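Local structure of ORF14 (2WPX) at residues Gly48-Ala53 with Leu59-Val64; Arg75-Asp80 with Arg86-Leu91; Ala104-Ala109 with Thr119-Thr124; Gly138-Ala143 with Ala148-Ile153. The protein is a tandem GNAT protein of clavulanic acid biosynthesis that binds acetyl-CoA and probably acts as an acyltransferase. One frame throughout, in Å; residues are numbered along the deposited sequence.

Contact 1: residues Gly48-Ala53 with Leu59-Val64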
# COMPACT_ATOMS: atom_id res chain seq x y z
N GLY A 48 -10.42 10.22 4.64
CA GLY A 48 -10.85 10.06 3.28
C GLY A 48 -10.90 8.59 2.95
O GLY A 48 -11.67 8.21 2.07
N SER A 49 -10.09 7.77 3.64
CA SER A 49 -10.15 6.32 3.36
C SER A 49 -11.50 5.69 3.77
O SER A 49 -11.80 4.54 3.39
CB SER A 49 -9.01 5.55 4.00
OG SER A 49 -9.26 5.30 5.38
N LEU A 50 -12.32 6.42 4.51
CA LEU A 50 -13.64 5.91 4.88
C LEU A 50 -14.67 6.30 3.83
O LEU A 50 -15.72 5.65 3.73
CB LEU A 50 -14.10 6.50 6.24
CG LEU A 50 -13.27 6.22 7.47
CD1 LEU A 50 -13.75 7.15 8.61
CD2 LEU A 50 -13.35 4.73 7.85
N ARG A 51 -14.38 7.36 3.07
CA ARG A 51 -15.37 7.95 2.18
C ARG A 51 -15.19 7.49 0.73
O ARG A 51 -16.15 7.40 -0.06
CB ARG A 51 -15.28 9.47 2.29
CG ARG A 51 -15.48 10.02 3.75
CD ARG A 51 -16.02 11.49 3.76
NE ARG A 51 -14.96 12.41 3.35
CZ ARG A 51 -15.13 13.57 2.71
NH1 ARG A 51 -16.34 14.01 2.35
NH2 ARG A 51 -14.06 14.29 2.42
N PHE A 52 -13.93 7.17 0.41
CA PHE A 52 -13.49 6.96 -0.96
C PHE A 52 -12.73 5.67 -1.06
O PHE A 52 -11.58 5.60 -0.69
CB PHE A 52 -12.58 8.09 -1.40
CG PHE A 52 -13.17 9.44 -1.20
CD1 PHE A 52 -12.71 10.26 -0.20
CD2 PHE A 52 -14.18 9.89 -2.03
CE1 PHE A 52 -13.29 11.56 -0.03
CE2 PHE A 52 -14.74 11.14 -1.87
CZ PHE A 52 -14.29 11.98 -0.86
N ALA A 53 -13.41 4.65 -1.56
CA ALA A 53 -12.83 3.36 -1.60
C ALA A 53 -12.23 3.16 -2.98
O ALA A 53 -12.53 3.89 -3.95
CB ALA A 53 -13.89 2.27 -1.29
N LEU A 59 -16.48 -1.21 1.34
CA LEU A 59 -15.86 -1.24 2.68
C LEU A 59 -16.87 -1.58 3.75
O LEU A 59 -18.04 -1.21 3.65
CB LEU A 59 -15.25 0.09 3.06
CG LEU A 59 -14.48 0.75 1.92
CD1 LEU A 59 -14.23 2.16 2.28
CD2 LEU A 59 -13.14 -0.01 1.74
N ASP A 60 -16.42 -2.27 4.79
CA ASP A 60 -17.29 -2.59 5.90
C ASP A 60 -16.40 -2.29 7.16
O ASP A 60 -15.57 -3.13 7.60
CB ASP A 60 -17.70 -4.07 5.80
CG ASP A 60 -18.90 -4.41 6.67
OD1 ASP A 60 -19.08 -3.74 7.69
OD2 ASP A 60 -19.66 -5.36 6.35
N ASP A 61 -16.52 -1.07 7.69
CA ASP A 61 -15.58 -0.58 8.74
C ASP A 61 -16.20 -0.58 10.13
O ASP A 61 -17.32 -0.12 10.33
CB ASP A 61 -15.12 0.83 8.40
CG ASP A 61 -14.37 0.87 7.10
OD1 ASP A 61 -13.74 -0.17 6.82
OD2 ASP A 61 -14.41 1.90 6.37
N TRP A 62 -15.48 -1.10 11.11
CA TRP A 62 -16.01 -1.16 12.45
C TRP A 62 -15.00 -0.70 13.51
O TRP A 62 -13.78 -0.81 13.33
CB TRP A 62 -16.36 -2.59 12.74
CG TRP A 62 -17.50 -3.06 11.91
CD1 TRP A 62 -17.48 -3.47 10.60
CD2 TRP A 62 -18.84 -3.18 12.36
NE1 TRP A 62 -18.75 -3.85 10.20
CE2 TRP A 62 -19.60 -3.67 11.26
CE3 TRP A 62 -19.47 -2.95 13.59
CZ2 TRP A 62 -20.98 -3.91 11.35
CZ3 TRP A 62 -20.83 -3.20 13.69
CH2 TRP A 62 -21.57 -3.67 12.57
N VAL A 63 -15.51 -0.19 14.62
CA VAL A 63 -14.72 -0.11 15.83
C VAL A 63 -15.28 -0.98 16.93
O VAL A 63 -16.45 -1.41 16.89
CB VAL A 63 -14.53 1.35 16.33
CG1 VAL A 63 -13.69 2.15 15.35
CG2 VAL A 63 -15.87 2.01 16.62
N VAL A 64 -14.46 -1.22 17.95
CA VAL A 64 -14.97 -1.93 19.12
C VAL A 64 -14.77 -1.05 20.37
O VAL A 64 -13.73 -0.42 20.54
CB VAL A 64 -14.44 -3.37 19.27
CG1 VAL A 64 -12.95 -3.39 19.60
CG2 VAL A 64 -15.28 -4.11 20.31
O HOH W 1 -16.39 3.25 5.82
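In the acetyltransferase (GNAT) domain the end of helix 43-51 packs on strand 57-66 through A53 on L59 and L50 beside D61. L59 does most of the apolar work. With CG set beside its own backbone N (chi1 -43°), its branches rise toward the loop after the helix, and CD1 of L59 comes to 3.6 Å from CB of A53. The same CD1 of L59 lies 3.6 Å from O of S49, so one methyl touches both the backbone of S49 and the side chain of A53. The L50 side chain crosses that of D61 at a slant, its CD2 3.4 Å from OD2 of D61, a contact of packing and not of bonding. No direct hydrogen bond joins the two segments; a water bridges instead, donating to OD2 of D61 over a short leg and to O of L50 over a long one. OD2 of D61 also forms a salt bridge with R75 of the next strand, whose guanidinium reaches OG of S49 as well, while OG of S49 bonds to O of M46. The R75 cation beside OD2 of D61 would be expected to favour the ionised carboxylate.

Contact 2: residues Arg75-Asp80 with Arg86-Leu91. With ACO (acetyl coenzyme *a), chain C.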
# COMPACT_ATOMS: atom_id res chain seq x y z
N ARG A 75 -11.33 -3.39 9.77
CA ARG A 75 -11.77 -2.86 8.48
C ARG A 75 -11.65 -3.96 7.44
O ARG A 75 -10.58 -4.55 7.29
CB ARG A 75 -10.89 -1.66 8.06
CG ARG A 75 -10.83 -0.50 9.11
CD ARG A 75 -10.41 0.88 8.42
NE ARG A 75 -11.30 1.29 7.31
CZ ARG A 75 -10.98 2.22 6.43
NH1 ARG A 75 -9.81 2.84 6.54
NH2 ARG A 75 -11.80 2.53 5.44
N LEU A 76 -12.74 -4.24 6.74
CA LEU A 76 -12.72 -5.17 5.63
C LEU A 76 -12.83 -4.47 4.32
O LEU A 76 -13.58 -3.51 4.20
CB LEU A 76 -13.88 -6.14 5.71
CG LEU A 76 -13.76 -7.20 6.78
CD1 LEU A 76 -14.70 -8.32 6.41
CD2 LEU A 76 -12.32 -7.69 7.00
N ALA A 77 -12.16 -5.00 3.31
CA ALA A 77 -12.38 -4.50 1.94
C ALA A 77 -12.95 -5.66 1.19
O ALA A 77 -12.43 -6.77 1.27
CB ALA A 77 -11.05 -4.00 1.29
N LEU A 78 -14.04 -5.41 0.48
CA LEU A 78 -14.71 -6.48 -0.25
C LEU A 78 -14.62 -6.19 -1.73
O LEU A 78 -15.35 -5.34 -2.23
CB LEU A 78 -16.20 -6.61 0.16
CG LEU A 78 -16.57 -6.98 1.61
CD1 LEU A 78 -15.85 -8.17 2.17
CD2 LEU A 78 -16.44 -5.81 2.51
N PRO A 79 -13.74 -6.90 -2.44
CA PRO A 79 -13.71 -6.72 -3.90
C PRO A 79 -15.03 -7.20 -4.54
O PRO A 79 -15.46 -8.35 -4.34
CB PRO A 79 -12.57 -7.65 -4.34
CG PRO A 79 -11.79 -7.97 -3.06
CD PRO A 79 -12.82 -7.95 -1.99
N ASP A 80 -15.69 -6.33 -5.30
CA ASP A 80 -16.96 -6.74 -5.94
C ASP A 80 -16.80 -8.06 -6.68
O ASP A 80 -15.78 -8.25 -7.34
CB ASP A 80 -17.44 -5.68 -6.94
CG ASP A 80 -17.80 -4.40 -6.26
OD1 ASP A 80 -17.60 -3.34 -6.87
OD2 ASP A 80 -18.25 -4.46 -5.11
N ARG A 86 -10.81 -9.05 2.44
CA ARG A 86 -9.49 -8.67 2.83
C ARG A 86 -9.48 -7.81 4.12
O ARG A 86 -10.21 -6.80 4.22
CB ARG A 86 -8.86 -7.88 1.71
CG ARG A 86 -7.62 -7.19 2.19
CD ARG A 86 -6.75 -6.76 1.02
NE ARG A 86 -7.52 -6.38 -0.18
CZ ARG A 86 -7.96 -5.14 -0.41
NH1 ARG A 86 -7.73 -4.20 0.50
NH2 ARG A 86 -8.64 -4.84 -1.53
N VAL A 87 -8.63 -8.18 5.07
CA VAL A 87 -8.53 -7.42 6.30
C VAL A 87 -7.64 -6.23 6.13
O VAL A 87 -6.45 -6.37 6.14
CB VAL A 87 -8.05 -8.29 7.49
CG1 VAL A 87 -7.98 -7.46 8.76
CG2 VAL A 87 -9.04 -9.45 7.69
N ASP A 88 -8.22 -5.04 5.96
CA ASP A 88 -7.36 -3.90 5.70
C ASP A 88 -6.87 -3.31 7.01
O ASP A 88 -5.90 -2.57 7.02
CB ASP A 88 -8.08 -2.84 4.91
CG ASP A 88 -7.89 -3.01 3.42
OD1 ASP A 88 -8.56 -2.25 2.68
OD2 ASP A 88 -7.05 -3.84 2.95
N GLN A 89 -7.54 -3.66 8.11
CA GLN A 89 -7.14 -3.23 9.42
C GLN A 89 -7.72 -4.12 10.49
O GLN A 89 -8.93 -4.34 10.53
CB GLN A 89 -7.48 -1.74 9.70
CG GLN A 89 -7.06 -1.27 11.09
CD GLN A 89 -7.48 0.18 11.39
OE1 GLN A 89 -6.64 1.10 11.45
NE2 GLN A 89 -8.77 0.40 11.55
N LEU A 90 -6.85 -4.61 11.37
CA LEU A 90 -7.30 -5.24 12.60
C LEU A 90 -6.34 -4.78 13.72
O LEU A 90 -5.23 -5.27 13.83
CB LEU A 90 -7.30 -6.79 12.46
CG LEU A 90 -8.06 -7.57 13.54
CD1 LEU A 90 -8.48 -8.93 13.06
CD2 LEU A 90 -7.24 -7.67 14.90
N LEU A 91 -6.80 -3.87 14.57
CA LEU A 91 -5.91 -3.15 15.48
C LEU A 91 -6.50 -3.09 16.92
O LEU A 91 -7.70 -2.83 17.13
CB LEU A 91 -5.69 -1.73 14.92
CG LEU A 91 -4.71 -0.73 15.55
CD1 LEU A 91 -4.58 0.52 14.75
CD2 LEU A 91 -5.25 -0.32 16.87
N1A ACO C . 3.03 -12.60 21.12
C2A ACO C . 2.77 -13.90 21.07
N3A ACO C . 1.53 -14.41 20.89
C4A ACO C . 0.50 -13.59 20.71
C5A ACO C . 0.75 -12.22 20.73
C6A ACO C . 2.03 -11.73 20.95
N6A ACO C . 2.25 -10.42 20.96
N7A ACO C . -0.41 -11.60 20.56
C8A ACO C . -1.34 -12.52 20.37
N9A ACO C . -0.80 -13.72 20.46
C1B ACO C . -1.64 -14.93 20.31
C2B ACO C . -1.88 -15.75 21.58
O2B ACO C . -2.28 -17.05 21.17
C3B ACO C . -3.06 -15.05 22.15
O3B ACO C . -3.91 -15.92 22.88
P3B ACO C . -3.71 -15.97 24.47
O7A ACO C . -4.75 -16.87 25.35
O8A ACO C . -2.26 -15.71 24.94
O9A ACO C . -3.07 -17.29 24.17
C4B ACO C . -3.93 -14.76 20.92
O4B ACO C . -3.01 -14.54 19.82
C5B ACO C . -4.42 -13.56 21.76
O5B ACO C . -5.04 -12.71 21.01
P1A ACO C . -5.84 -11.58 21.64
O1A ACO C . -7.30 -11.71 20.99
O2A ACO C . -5.81 -11.40 23.16
O3A ACO C . -4.90 -10.45 21.14
P2A ACO C . -4.87 -8.90 20.93
O4A ACO C . -3.65 -8.47 21.82
O5A ACO C . -6.08 -8.14 21.33
O6A ACO C . -4.30 -8.87 19.37
CBP ACO C . -2.76 -8.09 17.66
CCP ACO C . -4.06 -7.81 18.44
CDP ACO C . -2.68 -9.43 18.37
CEP ACO C . -3.57 -8.06 16.41
CAP ACO C . -2.18 -6.80 18.29
OAP ACO C . -0.82 -7.05 18.48
C9P ACO C . -2.26 -5.61 17.31
O9P ACO C . -3.24 -4.89 17.27
N8P ACO C . -1.12 -5.31 16.68
C7P ACO C . -1.03 -4.21 15.69
C6P ACO C . -2.00 -4.60 14.58
C5P ACO C . -1.64 -5.85 13.81
O5P ACO C . -0.48 -6.16 13.55
N4P ACO C . -2.66 -6.55 13.41
C3P ACO C . -2.47 -7.66 12.50
C2P ACO C . -2.96 -8.97 13.10
S1P ACO C . -2.61 -10.12 11.75
C ACO C . -4.21 -10.42 11.24
O ACO C . -5.10 -9.64 11.58
CH3 ACO C . -4.44 -11.69 10.42
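R75 and Q89 meet as a hydrogen-bonded antiparallel pair, and the bulge beside them puts two residues, D88 and Q89, opposite one. N of R75 donates to O of Q89 at 2.7 Å, meeting a lone pair of that oxygen in the carbonyl plane. O of R75 takes two donors in return: N of D88 at 2.8 Å and, more distantly, N of Q89 at 3.3 Å. This is a classic beta bulge. Regular pairing resumes with L76 opposite V87, a non-hydrogen-bonded pair, and then A77 with R86, where N of A77 lies 2.8 Å from O of R86 and O of A77 accepts from N of R86 (3.0 Å).

Around this backbone core, CB of A77 sits over a face of the R86 guanidinium, 3.4 Å from NH1 of R86. The R86 chain, bent at chi3 (33°), lets NH1 form a salt bridge with D88, two residues on; NH1 meets OD2 of D88 on its syn side, somewhat out of the carboxylate plane. On this same face CG of R75 packs on CB of Q89, while the R75 guanidinium continues to D61 and S49. On the other face, CD2 of L76 touches CG2 of V87 at 3.8 Å.

Beyond the bulge, O of L90 accepts N4P of acetyl-CoA at 2.9 Å. As in other GNAT proteins, the bulged strand offers its backbone to the pantetheine arm much as it would to another strand.

Contact 3: residues Ala104-Ala109 with Thr119-Thr124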
# COMPACT_ATOMS: atom_id res chain seq x y z
N ALA A 104 -11.84 -11.49 19.42
CA ALA A 104 -13.21 -11.07 19.18
C ALA A 104 -13.31 -10.31 17.82
O ALA A 104 -14.29 -10.49 17.10
CB ALA A 104 -13.69 -10.20 20.37
N LEU A 105 -12.28 -9.56 17.44
CA LEU A 105 -12.31 -8.81 16.18
C LEU A 105 -12.28 -9.76 14.98
O LEU A 105 -12.99 -9.61 14.01
CB LEU A 105 -11.15 -7.84 16.13
CG LEU A 105 -11.38 -6.55 16.92
CD1 LEU A 105 -10.06 -5.73 16.92
CD2 LEU A 105 -12.59 -5.72 16.39
N TRP A 106 -11.47 -10.79 15.12
CA TRP A 106 -11.33 -11.78 14.12
C TRP A 106 -12.63 -12.58 13.98
O TRP A 106 -13.04 -12.96 12.85
CB TRP A 106 -10.21 -12.71 14.57
CG TRP A 106 -10.05 -13.78 13.62
CD1 TRP A 106 -10.57 -15.03 13.69
CD2 TRP A 106 -9.38 -13.69 12.36
NE1 TRP A 106 -10.20 -15.77 12.58
CE2 TRP A 106 -9.48 -14.96 11.74
CE3 TRP A 106 -8.66 -12.67 11.71
CZ2 TRP A 106 -8.92 -15.22 10.50
CZ3 TRP A 106 -8.10 -12.94 10.46
CH2 TRP A 106 -8.25 -14.20 9.87
N ALA A 107 -13.27 -12.88 15.10
CA ALA A 107 -14.53 -13.60 15.05
C ALA A 107 -15.60 -12.75 14.38
O ALA A 107 -16.45 -13.27 13.65
CB ALA A 107 -15.00 -14.01 16.48
N HIS A 108 -15.57 -11.45 14.64
CA HIS A 108 -16.48 -10.52 13.98
C HIS A 108 -16.12 -10.46 12.47
O HIS A 108 -17.00 -10.55 11.61
CB HIS A 108 -16.41 -9.14 14.69
CG HIS A 108 -17.40 -8.14 14.21
ND1 HIS A 108 -17.03 -6.94 13.64
CD2 HIS A 108 -18.76 -8.14 14.21
CE1 HIS A 108 -18.10 -6.26 13.28
NE2 HIS A 108 -19.16 -6.97 13.60
N ALA A 109 -14.83 -10.37 12.15
CA ALA A 109 -14.34 -10.50 10.73
C ALA A 109 -14.91 -11.70 9.95
O ALA A 109 -15.52 -11.52 8.93
CB ALA A 109 -12.78 -10.52 10.66
N THR A 119 -15.99 -16.61 1.16
CA THR A 119 -15.49 -17.86 1.67
C THR A 119 -14.16 -17.70 2.43
O THR A 119 -13.82 -18.51 3.32
CB THR A 119 -15.21 -18.82 0.48
OG1 THR A 119 -16.43 -19.03 -0.24
CG2 THR A 119 -14.69 -20.17 0.97
N THR A 120 -13.40 -16.66 2.08
CA THR A 120 -11.99 -16.57 2.47
C THR A 120 -11.64 -15.17 3.03
O THR A 120 -12.09 -14.13 2.51
CB THR A 120 -11.03 -16.91 1.30
OG1 THR A 120 -11.17 -18.28 0.92
CG2 THR A 120 -9.60 -16.72 1.70
N LEU A 121 -10.86 -15.16 4.11
CA LEU A 121 -10.40 -13.92 4.70
C LEU A 121 -8.89 -13.87 4.41
O LEU A 121 -8.20 -14.88 4.53
CB LEU A 121 -10.65 -14.02 6.17
CG LEU A 121 -11.29 -12.91 6.96
CD1 LEU A 121 -12.19 -11.93 6.17
CD2 LEU A 121 -12.02 -13.58 8.11
N THR A 122 -8.39 -12.73 3.93
CA THR A 122 -6.95 -12.63 3.63
C THR A 122 -6.37 -11.43 4.31
O THR A 122 -7.07 -10.46 4.64
CB THR A 122 -6.58 -12.58 2.11
OG1 THR A 122 -6.94 -11.31 1.56
CG2 THR A 122 -7.26 -13.69 1.29
N ALA A 123 -5.07 -11.49 4.49
CA ALA A 123 -4.40 -10.58 5.36
C ALA A 123 -2.94 -10.43 5.00
O ALA A 123 -2.29 -11.39 4.58
CB ALA A 123 -4.55 -11.10 6.83
N THR A 124 -2.43 -9.22 5.16
CA THR A 124 -1.02 -8.96 5.10
C THR A 124 -0.42 -8.80 6.53
O THR A 124 -0.86 -7.98 7.33
CB THR A 124 -0.72 -7.74 4.30
OG1 THR A 124 -1.36 -7.86 3.02
CG2 THR A 124 0.74 -7.63 4.07
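L121 meets W106 and A109 in a wholly apolar contact that needs no hydrogen bond between its two segments. The first kind of interaction is methyl against ring. W106 holds CG opposite its backbone N (chi1 178°), which swings the indole off the helix toward the strand, and CD2 of L121 lies over one face of it, displaced toward the rim and 4.2 Å from CH2 of W106. The second kind is methyl against alanine: CD2 of L121 stands 4.1 Å from CB of A109, touches the backbone C of A109 as well, and so lies between A109 and the indole. L121 is modelled with its torsions away from staggered values, and the fine placing of CD2 deserves caution. Hydrogen bonds run elsewhere: N of A109 bonds back to O of L105 at 2.7 Å, and the backbone of L121 pairs with A333.

The setting is a beta-alpha-beta unit, in which helix 101-115 connects strand 84-92 to its parallel neighbour 120-127 and packs on them. A109 also rests on L74 of strand 69-79, while W106 reaches L90, A333 of strand 323-334 and acetyl-CoA. A123, whose CB is on the same side of the strand as that of L121, touches the cofactor too, so this buried seam runs between the hairpin, the helix and the ligand pocket.

Contact 4: residues Gly138-Ala143 with Ala148-Ile153; sequences GPAAFA and AHRSDI. With ACO (acetyl coenzyme *a), chain C.
Of the flat groups here, the R150 guanidinium meets the opposite segment and the F142 ring meets acetyl-CoA. The guanidinium approaches A140 obliquely, with NH2 of R150 3.8 Å from CB of A140; the extended chain carries it there, and NE of R150 is held by a salt bridge to E127. Methyl CEP of acetyl-CoA lies over one face of the F142 ring, offset toward the rim, while the ribose oxygen O4B meets the ring at its edge, in plane. CG of F142 stands opposite the backbone N (chi1 174°), directing the ring along the cofactor, with CD2 of F142 3.5 Å from C2P of acetyl-CoA.

The direct bond between the segments is from backbone to backbone: N of A148 donates to O of A143 at 3.1 Å, tilted 27° from the carbonyl plane. CB of A148 lies 3.5 Å from that same O of A143. CB of A143, in turn, touches the acetyl methyl CH3 of acetyl-CoA at 3.8 Å.

CA of G138 lies 3.4 Å from N6A of acetyl-CoA, and CB of A141 is 3.6 Å from its N3A. Helix 138-145 thus appears to recognise the cofactor largely by shape and apolar contact, whereas backbone atoms of L90, V92, R98, G100, G102 and R103 hydrogen-bond it.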
# COMPACT_ATOMS: atom_id res chain seq x y z
N GLY A 138 4.35 -10.99 17.27
CA GLY A 138 2.91 -10.96 17.64
C GLY A 138 1.92 -11.21 16.52
O GLY A 138 1.19 -12.20 16.53
N PRO A 139 1.89 -10.33 15.53
CA PRO A 139 0.89 -10.50 14.46
C PRO A 139 0.83 -11.93 13.86
O PRO A 139 -0.24 -12.53 13.72
CB PRO A 139 1.38 -9.52 13.38
CG PRO A 139 2.01 -8.38 14.17
CD PRO A 139 2.78 -9.17 15.28
N ALA A 140 1.99 -12.46 13.51
CA ALA A 140 2.05 -13.80 12.94
C ALA A 140 1.63 -14.85 13.98
O ALA A 140 0.93 -15.83 13.63
CB ALA A 140 3.48 -14.08 12.42
N ALA A 141 2.03 -14.66 15.24
CA ALA A 141 1.61 -15.59 16.30
C ALA A 141 0.07 -15.48 16.54
O ALA A 141 -0.63 -16.48 16.73
CB ALA A 141 2.40 -15.34 17.57
N PHE A 142 -0.46 -14.26 16.49
CA PHE A 142 -1.91 -14.06 16.45
C PHE A 142 -2.56 -14.71 15.24
O PHE A 142 -3.46 -15.52 15.39
CB PHE A 142 -2.23 -12.55 16.53
CG PHE A 142 -3.69 -12.21 16.36
CD1 PHE A 142 -4.64 -12.51 17.35
CD2 PHE A 142 -4.11 -11.55 15.22
CE1 PHE A 142 -5.99 -12.19 17.18
CE2 PHE A 142 -5.45 -11.23 15.03
CZ PHE A 142 -6.39 -11.54 16.01
N ALA A 143 -2.06 -14.43 14.03
CA ALA A 143 -2.71 -14.95 12.84
C ALA A 143 -2.74 -16.50 12.87
O ALA A 143 -3.79 -17.11 12.58
CB ALA A 143 -2.05 -14.40 11.56
N ALA A 148 -5.40 -18.99 10.70
CA ALA A 148 -4.99 -18.60 9.36
C ALA A 148 -3.67 -19.34 9.07
O ALA A 148 -3.00 -19.83 10.00
CB ALA A 148 -4.80 -17.08 9.28
N HIS A 149 -3.33 -19.42 7.77
CA HIS A 149 -2.06 -20.00 7.32
C HIS A 149 -1.38 -19.03 6.33
O HIS A 149 -2.02 -18.21 5.68
CB HIS A 149 -2.31 -21.37 6.66
CG HIS A 149 -3.11 -22.29 7.51
ND1 HIS A 149 -4.49 -22.29 7.49
CD2 HIS A 149 -2.74 -23.23 8.41
CE1 HIS A 149 -4.93 -23.22 8.34
NE2 HIS A 149 -3.89 -23.80 8.91
N ARG A 150 -0.08 -19.14 6.22
CA ARG A 150 0.66 -18.37 5.22
C ARG A 150 0.33 -18.92 3.82
O ARG A 150 0.29 -20.14 3.66
CB ARG A 150 2.16 -18.48 5.49
CG ARG A 150 2.57 -17.53 6.59
CD ARG A 150 4.06 -17.56 6.79
NE ARG A 150 4.43 -16.91 8.04
CZ ARG A 150 4.51 -17.57 9.21
NH1 ARG A 150 4.22 -18.86 9.23
NH2 ARG A 150 4.88 -16.97 10.33
N SER A 151 0.07 -18.04 2.86
CA SER A 151 -0.19 -18.42 1.45
C SER A 151 1.10 -18.76 0.77
O SER A 151 2.13 -18.17 1.05
CB SER A 151 -0.80 -17.25 0.68
OG SER A 151 -2.01 -16.80 1.28
N ASP A 152 1.04 -19.67 -0.16
CA ASP A 152 2.26 -19.98 -0.91
C ASP A 152 2.42 -19.04 -2.10
O ASP A 152 2.29 -19.43 -3.23
CB ASP A 152 2.29 -21.46 -1.35
CG ASP A 152 3.67 -21.88 -1.91
OD1 ASP A 152 3.74 -22.98 -2.50
OD2 ASP A 152 4.68 -21.12 -1.82
N ILE A 153 2.63 -17.76 -1.80
CA ILE A 153 3.02 -16.79 -2.81
C ILE A 153 4.13 -15.91 -2.23
O ILE A 153 4.33 -15.82 -1.01
CB ILE A 153 1.80 -15.92 -3.27
CG1 ILE A 153 1.32 -15.03 -2.13
CG2 ILE A 153 0.67 -16.84 -3.84
CD1 ILE A 153 -0.11 -14.59 -2.23
N1A ACO C . 3.03 -12.60 21.12
C2A ACO C . 2.77 -13.90 21.07
N3A ACO C . 1.53 -14.41 20.89
C4A ACO C . 0.50 -13.59 20.71
C5A ACO C . 0.75 -12.22 20.73
C6A ACO C . 2.03 -11.73 20.95
N6A ACO C . 2.25 -10.42 20.96
N7A ACO C . -0.41 -11.60 20.56
C8A ACO C . -1.34 -12.52 20.37
N9A ACO C . -0.80 -13.72 20.46
C1B ACO C . -1.64 -14.93 20.31
C2B ACO C . -1.88 -15.75 21.58
O2B ACO C . -2.28 -17.05 21.17
C3B ACO C . -3.06 -15.05 22.15
O3B ACO C . -3.91 -15.92 22.88
P3B ACO C . -3.71 -15.97 24.47
O7A ACO C . -4.75 -16.87 25.35
O8A ACO C . -2.26 -15.71 24.94
O9A ACO C . -3.07 -17.29 24.17
C4B ACO C . -3.93 -14.76 20.92
O4B ACO C . -3.01 -14.54 19.82
C5B ACO C . -4.42 -13.56 21.76
O5B ACO C . -5.04 -12.71 21.01
P1A ACO C . -5.84 -11.58 21.64
O1A ACO C . -7.30 -11.71 20.99
O2A ACO C . -5.81 -11.40 23.16
O3A ACO C . -4.90 -10.45 21.14
P2A ACO C . -4.87 -8.90 20.93
O4A ACO C . -3.65 -8.47 21.82
O5A ACO C . -6.08 -8.14 21.33
O6A ACO C . -4.30 -8.87 19.37
CBP ACO C . -2.76 -8.09 17.66
CCP ACO C . -4.06 -7.81 18.44
CDP ACO C . -2.68 -9.43 18.37
CEP ACO C . -3.57 -8.06 16.41
CAP ACO C . -2.18 -6.80 18.29
OAP ACO C . -0.82 -7.05 18.48
C9P ACO C . -2.26 -5.61 17.31
O9P ACO C . -3.24 -4.89 17.27
N8P ACO C . -1.12 -5.31 16.68
C7P ACO C . -1.03 -4.21 15.69
C6P ACO C . -2.00 -4.60 14.58
C5P ACO C . -1.64 -5.85 13.81
O5P ACO C . -0.48 -6.16 13.55
N4P ACO C . -2.66 -6.55 13.41
C3P ACO C . -2.47 -7.66 12.50
C2P ACO C . -2.96 -8.97 13.10
S1P ACO C . -2.61 -10.12 11.75
C ACO C . -4.21 -10.42 11.24
O ACO C . -5.10 -9.64 11.58
CH3 ACO C . -4.44 -11.69 10.42

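In the fold
The four contacts follow one another along the chain, each closing before the next opens, and all lie within the first of the two GNAT regions. Contacts 1 and 2 have centres about 9 Å apart and share neighbouring strands 57-66 and 69-79, with the guanidinium of R75 as the polar joint between them. The centres of contacts 2 and 3 are about 8 Å apart, joined by the parallel pairing of strands 84-92 and 120-127. The centre of contact 4 lies about 12 Å from that of contact 3. F142 packs near both L90 and W106, so contacts 2, 3 and 4 together line the acetyl-CoA pocket, while contact 1 lies farther off, the D61 side chain about 14 Å from acetyl-CoA.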